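Local coordinates for putative cell adhesion protein (Bacteroides eggerthii, PDB 4GPV) that probably serves as a structural subunit of FimA-like pili, through which gut Bacteroides are thought to adhere to surfaces or other cells, at residues A[176-187]-A[259-270]; A[225-233]-A[244-252]. One frame throughout, in Å; residues are numbered along the deposited sequence.

Contact 1: residues A[176-187]-A[259-270]; sequences ITITDDAAVLLF and QPTILAIKSTKT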
loop_
_atom_site.group_PDB
_atom_site.type_symbol
_atom_site.label_atom_id
_atom_site.label_comp_id
_atom_site.label_asym_id
_atom_site.label_seq_id
_atom_site.Cartn_x
_atom_site.Cartn_y
_atom_site.Cartn_z
ATOM N N ILE A 176 20.740 -19.661 -25.530
ATOM C CA ILE A 176 19.599 -19.099 -24.826
ATOM C C ILE A 176 20.091 -17.868 -24.128
ATOM O O ILE A 176 21.125 -17.916 -23.450
ATOM C CB ILE A 176 18.957 -20.120 -23.862
ATOM C CG1 ILE A 176 18.507 -21.392 -24.638
ATOM C CG2 ILE A 176 17.801 -19.484 -23.054
ATOM C CD1 ILE A 176 18.367 -22.635 -23.761
ATOM N N THR A 177 19.363 -16.758 -24.309
ATOM C CA THR A 177 19.718 -15.528 -23.633
ATOM C C THR A 177 18.503 -15.020 -22.868
ATOM O O THR A 177 17.355 -15.221 -23.281
ATOM C CB THR A 177 20.327 -14.497 -24.596
ATOM O OG1 THR A 177 20.938 -13.459 -23.831
ATOM C CG2 THR A 177 19.324 -13.910 -25.572
ATOM N N ILE A 178 18.766 -14.431 -21.704
ATOM C CA ILE A 178 17.721 -13.837 -20.874
ATOM C C ILE A 178 18.196 -12.456 -20.551
ATOM O O ILE A 178 19.353 -12.274 -20.169
ATOM C CB ILE A 178 17.324 -14.668 -19.605
ATOM C CG1 ILE A 178 16.726 -16.021 -20.026
ATOM C CG2 ILE A 178 16.318 -13.907 -18.711
ATOM C CD1 ILE A 178 16.483 -17.023 -18.847
ATOM N N THR A 179 17.315 -11.470 -20.769
ATOM C CA THR A 179 17.539 -10.085 -20.404
ATOM C C THR A 179 16.434 -9.720 -19.415
ATOM O O THR A 179 15.253 -9.864 -19.739
ATOM C CB THR A 179 17.559 -9.168 -21.653
ATOM O OG1 THR A 179 18.623 -9.568 -22.514
ATOM C CG2 THR A 179 17.701 -7.677 -21.294
ATOM N N ASP A 180 16.796 -9.279 -18.205
ATOM C CA ASP A 180 15.774 -8.866 -17.256
ATOM C C ASP A 180 15.284 -7.481 -17.637
ATOM O O ASP A 180 16.113 -6.603 -17.933
ATOM C CB ASP A 180 16.332 -8.866 -15.828
ATOM C CG ASP A 180 16.801 -10.223 -15.350
ATOM O OD1 ASP A 180 16.195 -11.249 -15.760
ATOM O OD2 ASP A 180 17.812 -10.271 -14.627
ATOM N N ASP A 181 13.942 -7.257 -17.619
ATOM C CA ASP A 181 13.419 -5.967 -18.060
ATOM C C ASP A 181 12.923 -5.101 -16.909
ATOM O O ASP A 181 13.187 -3.894 -16.894
ATOM C CB ASP A 181 12.302 -6.166 -19.101
ATOM C CG ASP A 181 12.701 -7.070 -20.253
ATOM O OD1 ASP A 181 13.776 -6.834 -20.860
ATOM O OD2 ASP A 181 11.961 -8.026 -20.534
ATOM N N ALA A 182 12.175 -5.679 -15.970
ATOM C CA ALA A 182 11.612 -4.868 -14.899
ATOM C C ALA A 182 11.200 -5.673 -13.681
ATOM O O ALA A 182 10.961 -6.879 -13.772
ATOM C CB ALA A 182 10.374 -4.140 -15.431
ATOM N N ALA A 183 11.130 -4.998 -12.533
ATOM C CA ALA A 183 10.489 -5.527 -11.344
ATOM C C ALA A 183 9.070 -4.975 -11.426
ATOM O O ALA A 183 8.883 -3.753 -11.585
ATOM C CB ALA A 183 11.202 -5.060 -10.067
ATOM N N VAL A 184 8.079 -5.863 -11.427
ATOM C CA VAL A 184 6.685 -5.438 -11.648
ATOM C C VAL A 184 5.755 -5.894 -10.517
ATOM O O VAL A 184 6.000 -6.909 -9.892
ATOM C CB VAL A 184 6.143 -5.935 -13.031
ATOM C CG1 VAL A 184 6.925 -5.347 -14.216
ATOM C CG2 VAL A 184 6.088 -7.470 -13.109
ATOM N N LEU A 185 4.707 -5.116 -10.267
ATOM C CA LEU A 185 3.677 -5.491 -9.323
ATOM C C LEU A 185 2.448 -5.739 -10.141
ATOM O O LEU A 185 2.009 -4.857 -10.870
ATOM C CB LEU A 185 3.437 -4.439 -8.210
ATOM C CG LEU A 185 2.630 -4.959 -7.006
ATOM C CD1 LEU A 185 3.417 -6.073 -6.227
ATOM C CD2 LEU A 185 2.282 -3.793 -6.046
ATOM N N LEU A 186 1.879 -6.925 -10.012
ATOM C CA LEU A 186 0.677 -7.276 -10.763
ATOM C C LEU A 186 -0.488 -7.309 -9.822
ATOM O O LEU A 186 -0.369 -7.855 -8.708
ATOM C CB LEU A 186 0.846 -8.642 -11.497
ATOM C CG LEU A 186 2.164 -8.880 -12.259
ATOM C CD1 LEU A 186 2.156 -10.304 -12.925
ATOM C CD2 LEU A 186 2.405 -7.772 -13.313
ATOM N N PHE A 187 -1.633 -6.712 -10.235
ATOM C CA PHE A 187 -2.869 -6.757 -9.453
ATOM C C PHE A 187 -2.705 -6.149 -8.084
ATOM O O PHE A 187 -3.059 -6.748 -7.074
ATOM C CB PHE A 187 -3.429 -8.200 -9.336
ATOM C CG PHE A 187 -3.477 -8.845 -10.696
ATOM C CD1 PHE A 187 -4.244 -8.295 -11.712
ATOM C CD2 PHE A 187 -2.663 -9.932 -10.993
ATOM C CE1 PHE A 187 -4.218 -8.834 -12.999
ATOM C CE2 PHE A 187 -2.633 -10.470 -12.273
ATOM C CZ PHE A 187 -3.410 -9.914 -13.274
ATOM N N GLN A 259 -8.459 -11.712 -6.888
ATOM C CA GLN A 259 -7.197 -11.944 -7.601
ATOM C C GLN A 259 -6.083 -11.563 -6.681
ATOM O O GLN A 259 -6.055 -10.398 -6.285
ATOM C CB GLN A 259 -7.114 -11.117 -8.904
ATOM C CG GLN A 259 -5.723 -11.160 -9.588
ATOM C CD GLN A 259 -5.223 -12.545 -9.986
ATOM O OE1 GLN A 259 -5.917 -13.328 -10.635
ATOM N NE2 GLN A 259 -3.987 -12.887 -9.632
ATOM N N PRO A 260 -5.117 -12.462 -6.364
ATOM C CA PRO A 260 -4.030 -12.021 -5.478
ATOM C C PRO A 260 -3.051 -11.101 -6.165
ATOM O O PRO A 260 -2.868 -11.154 -7.371
ATOM C CB PRO A 260 -3.318 -13.320 -5.122
ATOM C CG PRO A 260 -3.620 -14.245 -6.273
ATOM C CD PRO A 260 -5.009 -13.904 -6.664
ATOM N N THR A 261 -2.376 -10.296 -5.356
ATOM C CA THR A 261 -1.297 -9.442 -5.819
ATOM C C THR A 261 -0.087 -10.350 -6.097
ATOM O O THR A 261 0.119 -11.363 -5.407
ATOM C CB THR A 261 -1.010 -8.363 -4.761
ATOM O OG1 THR A 261 -2.166 -7.502 -4.648
ATOM C CG2 THR A 261 0.211 -7.503 -5.103
ATOM N N ILE A 262 0.720 -9.989 -7.109
ATOM C CA ILE A 262 1.895 -10.778 -7.502
ATOM C C ILE A 262 3.080 -9.837 -7.683
ATOM O O ILE A 262 2.963 -8.832 -8.388
ATOM C CB ILE A 262 1.664 -11.582 -8.832
ATOM C CG1 ILE A 262 0.358 -12.412 -8.824
ATOM C CG2 ILE A 262 2.952 -12.411 -9.229
ATOM C CD1 ILE A 262 -0.050 -12.967 -10.159
ATOM N N LEU A 263 4.210 -10.160 -7.071
ATOM C CA LEU A 263 5.458 -9.419 -7.307
ATOM C C LEU A 263 6.312 -10.271 -8.226
ATOM O O LEU A 263 6.423 -11.464 -7.992
ATOM C CB LEU A 263 6.215 -9.107 -5.994
ATOM C CG LEU A 263 7.597 -8.421 -6.173
ATOM C CD1 LEU A 263 7.455 -6.982 -6.694
ATOM C CD2 LEU A 263 8.367 -8.459 -4.869
ATOM N N ALA A 264 6.877 -9.690 -9.311
ATOM C CA ALA A 264 7.708 -10.502 -10.182
ATOM C C ALA A 264 8.849 -9.726 -10.805
ATOM O O ALA A 264 8.794 -8.496 -10.945
ATOM C CB ALA A 264 6.856 -11.077 -11.324
ATOM N N ILE A 265 9.864 -10.476 -11.210
ATOM C CA ILE A 265 10.874 -9.994 -12.130
ATOM C C ILE A 265 10.345 -10.392 -13.495
ATOM O O ILE A 265 10.067 -11.570 -13.694
ATOM C CB ILE A 265 12.287 -10.530 -11.874
ATOM C CG1 ILE A 265 12.794 -10.113 -10.486
ATOM C CG2 ILE A 265 13.249 -10.064 -13.021
ATOM C CD1 ILE A 265 13.965 -10.960 -10.000
ATOM N N LYS A 266 10.172 -9.431 -14.419
ATOM C CA LYS A 266 9.724 -9.729 -15.785
ATOM C C LYS A 266 10.960 -9.662 -16.670
ATOM O O LYS A 266 11.706 -8.683 -16.593
ATOM C CB LYS A 266 8.642 -8.719 -16.230
ATOM C CG LYS A 266 8.102 -9.019 -17.623
ATOM C CD LYS A 266 8.801 -8.205 -18.695
ATOM C CE LYS A 266 8.655 -8.864 -20.047
ATOM N NZ LYS A 266 9.316 -8.050 -21.106
ATOM N N SER A 267 11.188 -10.697 -17.493
ATOM C CA SER A 267 12.363 -10.737 -18.338
ATOM C C SER A 267 11.977 -11.160 -19.735
ATOM O O SER A 267 10.815 -11.518 -19.974
ATOM C CB SER A 267 13.380 -11.712 -17.745
ATOM O OG SER A 267 13.619 -11.405 -16.381
ATOM N N THR A 268 12.927 -11.075 -20.658
ATOM C CA THR A 268 12.733 -11.534 -22.039
ATOM C C THR A 268 13.705 -12.681 -22.303
ATOM O O THR A 268 14.926 -12.521 -22.146
ATOM C CB THR A 268 12.906 -10.410 -23.056
ATOM O OG1 THR A 268 11.933 -9.394 -22.774
ATOM C CG2 THR A 268 12.695 -10.900 -24.485
ATOM N N LYS A 269 13.155 -13.826 -22.713
ATOM C CA LYS A 269 13.976 -14.990 -23.072
ATOM C C LYS A 269 14.028 -15.086 -24.591
ATOM O O LYS A 269 12.972 -15.042 -25.226
ATOM C CB LYS A 269 13.403 -16.274 -22.457
ATOM C CG LYS A 269 14.224 -17.546 -22.724
ATOM C CD LYS A 269 13.470 -18.760 -22.169
ATOM C CE LYS A 269 14.253 -20.036 -22.321
ATOM N NZ LYS A 269 13.466 -21.228 -21.919
ATOM N N THR A 270 15.244 -15.229 -25.160
ATOM C CA THR A 270 15.425 -15.358 -26.604
ATOM C C THR A 270 16.119 -16.697 -26.905
ATOM O O THR A 270 17.177 -17.014 -26.348
ATOM C CB THR A 270 16.177 -14.156 -27.205
ATOM O OG1 THR A 270 15.483 -12.963 -26.873
ATOM C CG2 THR A 270 16.302 -14.256 -28.718
#
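Asp181 meets Lys266 and Thr268 at a classic beta bulge in an antiparallel strand pair of the FimA-like C-terminal domain. Its OD2 takes two donors: Thr268 OG1 at 2.6 Å on the syn side, and Lys266 NZ at 2.7 Å, a salt bridge that arrives from above the carboxylate plane. The lysine chain turns at chi2 (-96°) to bring its ammonium there. In the backbone, Lys266 O accepts from both Asp181 N (2.8 Å) and Ala182 N (3.1 Å), the signature of the bulge, which shifts the register by one residue. Next to it Ser267 OG donates to the anti side of Asp180 OD1 at 2.7 Å, while Asp180 OD2 is salt-bridged to Arg168. Paired backbone bonds continue on both sides of the bulge. Ala183, Leu185, Leu263 and Ile265 turn the buried face toward strand 146-169; Leu185 CD1 lies 4.1 Å from Leu263 CB. Past the Leu186-Ile262 pair, Thr261 OG1 donates to Phe187 O at 2.7 Å, and Gln259 crosses the Phe187 ring with its amide turned 45° from it, its CG making a CH-pi contact 3.8 Å from the ring centroid.

Contact 2: residues A[225-233]-A[244-252]; sequences STALSDAVS and TVFNHFYTF. With TRS (2-amino-2-hydroxymethyl-propane-1,3-diol), chain C.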
loop_
_atom_site.group_PDB
_atom_site.type_symbol
_atom_site.label_atom_id
_atom_site.label_comp_id
_atom_site.label_asym_id
_atom_site.label_seq_id
_atom_site.Cartn_x
_atom_site.Cartn_y
_atom_site.Cartn_z
ATOM N N SER A 225 -0.687 0.371 -15.111
ATOM C CA SER A 225 -0.036 1.510 -14.479
ATOM C C SER A 225 1.459 1.389 -14.644
ATOM O O SER A 225 2.062 0.419 -14.163
ATOM C CB SER A 225 -0.380 1.592 -12.995
ATOM O OG SER A 225 0.354 2.671 -12.446
ATOM N N THR A 226 2.083 2.424 -15.236
ATOM C CA THR A 226 3.542 2.422 -15.387
ATOM C C THR A 226 4.218 2.600 -14.029
ATOM O O THR A 226 5.385 2.255 -13.910
ATOM C CB THR A 226 4.012 3.506 -16.369
ATOM O OG1 THR A 226 3.588 4.763 -15.867
ATOM C CG2 THR A 226 3.517 3.281 -17.788
ATOM N N ALA A 227 3.507 3.089 -13.011
ATOM C CA ALA A 227 4.086 3.232 -11.663
ATOM C C ALA A 227 4.383 1.862 -11.038
ATOM O O ALA A 227 5.057 1.792 -10.011
ATOM C CB ALA A 227 3.133 3.995 -10.767
ATOM N N LEU A 228 3.836 0.785 -11.624
ATOM C CA LEU A 228 4.015 -0.575 -11.075
ATOM C C LEU A 228 5.036 -1.395 -11.881
ATOM O O LEU A 228 5.048 -2.622 -11.827
ATOM C CB LEU A 228 2.678 -1.299 -10.961
ATOM C CG LEU A 228 1.665 -0.660 -10.022
ATOM C CD1 LEU A 228 0.380 -1.441 -10.014
ATOM C CD2 LEU A 228 2.245 -0.423 -8.594
ATOM N N SER A 229 5.950 -0.698 -12.566
ATOM C CA SER A 229 7.033 -1.334 -13.306
ATOM C C SER A 229 8.296 -0.508 -13.121
ATOM O O SER A 229 8.321 0.642 -13.531
ATOM C CB SER A 229 6.669 -1.465 -14.788
ATOM O OG SER A 229 7.720 -2.090 -15.506
ATOM N N ASP A 230 9.346 -1.087 -12.522
ATOM C CA ASP A 230 10.636 -0.412 -12.335
ATOM C C ASP A 230 11.672 -1.095 -13.204
ATOM O O ASP A 230 11.964 -2.280 -12.982
ATOM C CB ASP A 230 11.047 -0.426 -10.861
ATOM C CG ASP A 230 10.249 0.560 -10.019
ATOM O OD1 ASP A 230 9.977 1.680 -10.515
ATOM O OD2 ASP A 230 10.048 0.284 -8.805
ATOM N N ALA A 231 12.205 -0.361 -14.196
ATOM C CA ALA A 231 13.160 -0.936 -15.153
ATOM C C ALA A 231 14.429 -1.452 -14.501
ATOM O O ALA A 231 14.950 -0.858 -13.544
ATOM C CB ALA A 231 13.522 0.092 -16.244
ATOM N N VAL A 232 14.924 -2.570 -15.052
ATOM C CA VAL A 232 16.175 -3.207 -14.629
ATOM C C VAL A 232 17.270 -2.885 -15.663
ATOM O O VAL A 232 17.084 -3.067 -16.871
ATOM C CB VAL A 232 15.977 -4.738 -14.440
ATOM C CG1 VAL A 232 17.296 -5.467 -14.186
ATOM C CG2 VAL A 232 14.980 -5.022 -13.326
ATOM N N SER A 233 18.427 -2.444 -15.178
ATOM C CA SER A 233 19.526 -2.147 -16.081
ATOM C C SER A 233 20.654 -3.171 -15.899
ATOM O O SER A 233 20.728 -3.790 -14.836
ATOM C CB SER A 233 20.027 -0.721 -15.855
ATOM O OG SER A 233 20.551 -0.535 -14.553
ATOM N N THR A 244 20.990 -6.096 -0.436
ATOM C CA THR A 244 20.470 -4.744 -0.671
ATOM C C THR A 244 19.103 -4.828 -1.405
ATOM O O THR A 244 18.877 -5.727 -2.235
ATOM C CB THR A 244 21.473 -3.874 -1.434
ATOM O OG1 THR A 244 21.530 -4.295 -2.789
ATOM C CG2 THR A 244 22.862 -3.887 -0.814
ATOM N N VAL A 245 18.230 -3.851 -1.134
ATOM C CA VAL A 245 16.891 -3.789 -1.713
ATOM C C VAL A 245 16.979 -3.149 -3.109
ATOM O O VAL A 245 17.590 -2.082 -3.271
ATOM C CB VAL A 245 15.942 -3.006 -0.754
ATOM C CG1 VAL A 245 14.604 -2.667 -1.417
ATOM C CG2 VAL A 245 15.726 -3.760 0.559
ATOM N N PHE A 246 16.341 -3.776 -4.103
ATOM C CA PHE A 246 16.329 -3.236 -5.463
ATOM C C PHE A 246 15.294 -2.110 -5.606
ATOM O O PHE A 246 15.568 -1.081 -6.233
ATOM C CB PHE A 246 16.022 -4.343 -6.493
ATOM C CG PHE A 246 15.827 -3.783 -7.889
ATOM C CD1 PHE A 246 16.905 -3.244 -8.601
ATOM C CD2 PHE A 246 14.568 -3.755 -8.478
ATOM C CE1 PHE A 246 16.723 -2.704 -9.885
ATOM C CE2 PHE A 246 14.385 -3.175 -9.748
ATOM C CZ PHE A 246 15.465 -2.660 -10.440
ATOM N N ASN A 247 14.072 -2.353 -5.112
ATOM C CA ASN A 247 13.004 -1.344 -5.192
ATOM C C ASN A 247 11.928 -1.667 -4.163
ATOM O O ASN A 247 11.980 -2.705 -3.491
ATOM C CB ASN A 247 12.406 -1.289 -6.623
ATOM C CG ASN A 247 11.483 -2.456 -6.991
ATOM O OD1 ASN A 247 11.617 -3.581 -6.507
ATOM N ND2 ASN A 247 10.488 -2.197 -7.820
ATOM N N HIS A 248 10.907 -0.817 -4.111
ATOM C CA HIS A 248 9.751 -1.073 -3.282
ATOM C C HIS A 248 8.525 -0.504 -3.994
ATOM O O HIS A 248 8.664 0.390 -4.834
ATOM C CB HIS A 248 9.929 -0.465 -1.880
ATOM C CG HIS A 248 9.961 1.023 -1.855
ATOM N ND1 HIS A 248 11.132 1.712 -2.038
ATOM C CD2 HIS A 248 8.946 1.907 -1.690
ATOM C CE1 HIS A 248 10.809 2.994 -1.986
ATOM N NE2 HIS A 248 9.499 3.158 -1.780
ATOM N N PHE A 249 7.354 -1.042 -3.658
ATOM C CA PHE A 249 6.068 -0.543 -4.146
ATOM C C PHE A 249 5.154 -0.317 -2.975
ATOM O O PHE A 249 5.240 -1.037 -1.977
ATOM C CB PHE A 249 5.402 -1.559 -5.105
ATOM C CG PHE A 249 6.099 -1.794 -6.420
ATOM C CD1 PHE A 249 6.154 -0.792 -7.391
ATOM C CD2 PHE A 249 6.613 -3.045 -6.735
ATOM C CE1 PHE A 249 6.777 -1.025 -8.621
ATOM C CE2 PHE A 249 7.199 -3.289 -7.975
ATOM C CZ PHE A 249 7.284 -2.282 -8.909
ATOM N N TYR A 250 4.271 0.670 -3.088
ATOM C CA TYR A 250 3.183 0.858 -2.128
ATOM C C TYR A 250 1.951 0.284 -2.764
ATOM O O TYR A 250 1.734 0.487 -3.969
ATOM C CB TYR A 250 2.942 2.354 -1.803
ATOM C CG TYR A 250 4.172 3.016 -1.255
ATOM C CD1 TYR A 250 4.699 2.647 -0.016
ATOM C CD2 TYR A 250 4.831 3.999 -1.981
ATOM C CE1 TYR A 250 5.866 3.236 0.475
ATOM C CE2 TYR A 250 5.970 4.627 -1.483
ATOM C CZ TYR A 250 6.491 4.233 -0.264
ATOM O OH TYR A 250 7.636 4.838 0.178
ATOM N N THR A 251 1.117 -0.398 -1.983
ATOM C CA THR A 251 -0.104 -0.956 -2.577
ATOM C C THR A 251 -1.181 -1.000 -1.514
ATOM O O THR A 251 -0.891 -0.759 -0.351
ATOM C CB THR A 251 0.187 -2.366 -3.172
ATOM O OG1 THR A 251 -0.952 -2.783 -3.954
ATOM C CG2 THR A 251 0.482 -3.424 -2.100
ATOM N N PHE A 252 -2.401 -1.319 -1.899
ATOM C CA PHE A 252 -3.434 -1.424 -0.889
ATOM C C PHE A 252 -3.751 -2.911 -0.530
ATOM O O PHE A 252 -3.310 -3.855 -1.211
ATOM C CB PHE A 252 -4.705 -0.689 -1.336
ATOM C CG PHE A 252 -4.551 0.815 -1.375
ATOM C CD1 PHE A 252 -3.807 1.488 -0.400
ATOM C CD2 PHE A 252 -5.202 1.568 -2.345
ATOM C CE1 PHE A 252 -3.670 2.893 -0.443
ATOM C CE2 PHE A 252 -5.078 2.974 -2.371
ATOM C CZ PHE A 252 -4.330 3.617 -1.409
HETATM C C TRS C . 9.688 3.271 -6.689
HETATM C C1 TRS C . 8.740 4.348 -6.155
HETATM C C2 TRS C . 10.653 2.827 -5.580
HETATM C C3 TRS C . 10.446 3.777 -7.924
HETATM N N TRS C . 8.858 2.089 -7.105
HETATM O O1 TRS C . 7.958 3.834 -5.084
HETATM O O2 TRS C . 11.387 1.663 -5.932
HETATM O O3 TRS C . 9.598 3.830 -9.069
#
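Strands 229-231 and 247-251, from two facing sheets of the FimA-like C-terminal domain, meet through their side chains, their axes 8.9 Å apart and nearly antiparallel, and hold a Tris molecule, probably from the crystallisation liquor, between Asp230 and His248. Asp230 makes the one direct hydrogen bond between them: Asn247 ND2 reaches its OD2 at 2.7 Å, almost straight (174°), on the anti lone pair and in the amide's own plane, with carboxylate and amide planes 78° apart. The same OD2 also accepts from the Tris amine N at 2.8 Å, and OD1 takes the Tris hydroxyl O3 at 2.6 Å, so both carboxylate oxygens are gripped. The probably protonated amine would balance the negative charge. On the strand 247-251 side this amine also donates to His248 O (2.8 Å), and His248 N gives a straight bond to Tris O2. The imidazole, swung between its own backbone N and carbonyl carbon (chi1 67°), has Tris C2 over one face, offset toward the ring's rim. An alanine in place of Asp230 would probably leave the Asn247 amide without its acceptor and the Tris amine and O3 hydroxyl without their carboxylate partner. Flanking this polar centre are two phenylalanines: Phe249 brings CE1 to 3.6 Å from Ala227 O, at its ring edge, and meets Leu228 CD2 with CD1, whereas Phe246 sets CZ 3.8 Å from Val232 CG2 and has Ala231 O in its ring plane. Beyond, Phe237 packs edge-to-face with Phe246. Strand 229-231 is hydrogen-bonded to strand 176-193 in one sheet and strand 247-251 to strand 146-169 in the other, so the contact bridges the two sheets.

In the fold
Strand 176-193 joins the two contacts: in contact 1 it pairs with strand 262-271, and along its other edge it pairs with strand 229-231 of contact 2. The centres lie about 11 Å apart. Backbone bonds are probable between Asp181 O and Val232 N and between Ala183 O and Asp230 N, both at 2.9 Å, so the carboxylate that holds Tris projects from a strand bonded directly to the bulged one. Ala182 CB packs 3.4 Å from Ser229 OG, and Ala183 O lies 3.4 Å from Phe249 CZ. In sequence, contact 2 is nested inside the loop closed by contact 1, with strand 247-251 preceding strand 262-271 but belonging to the other sheet.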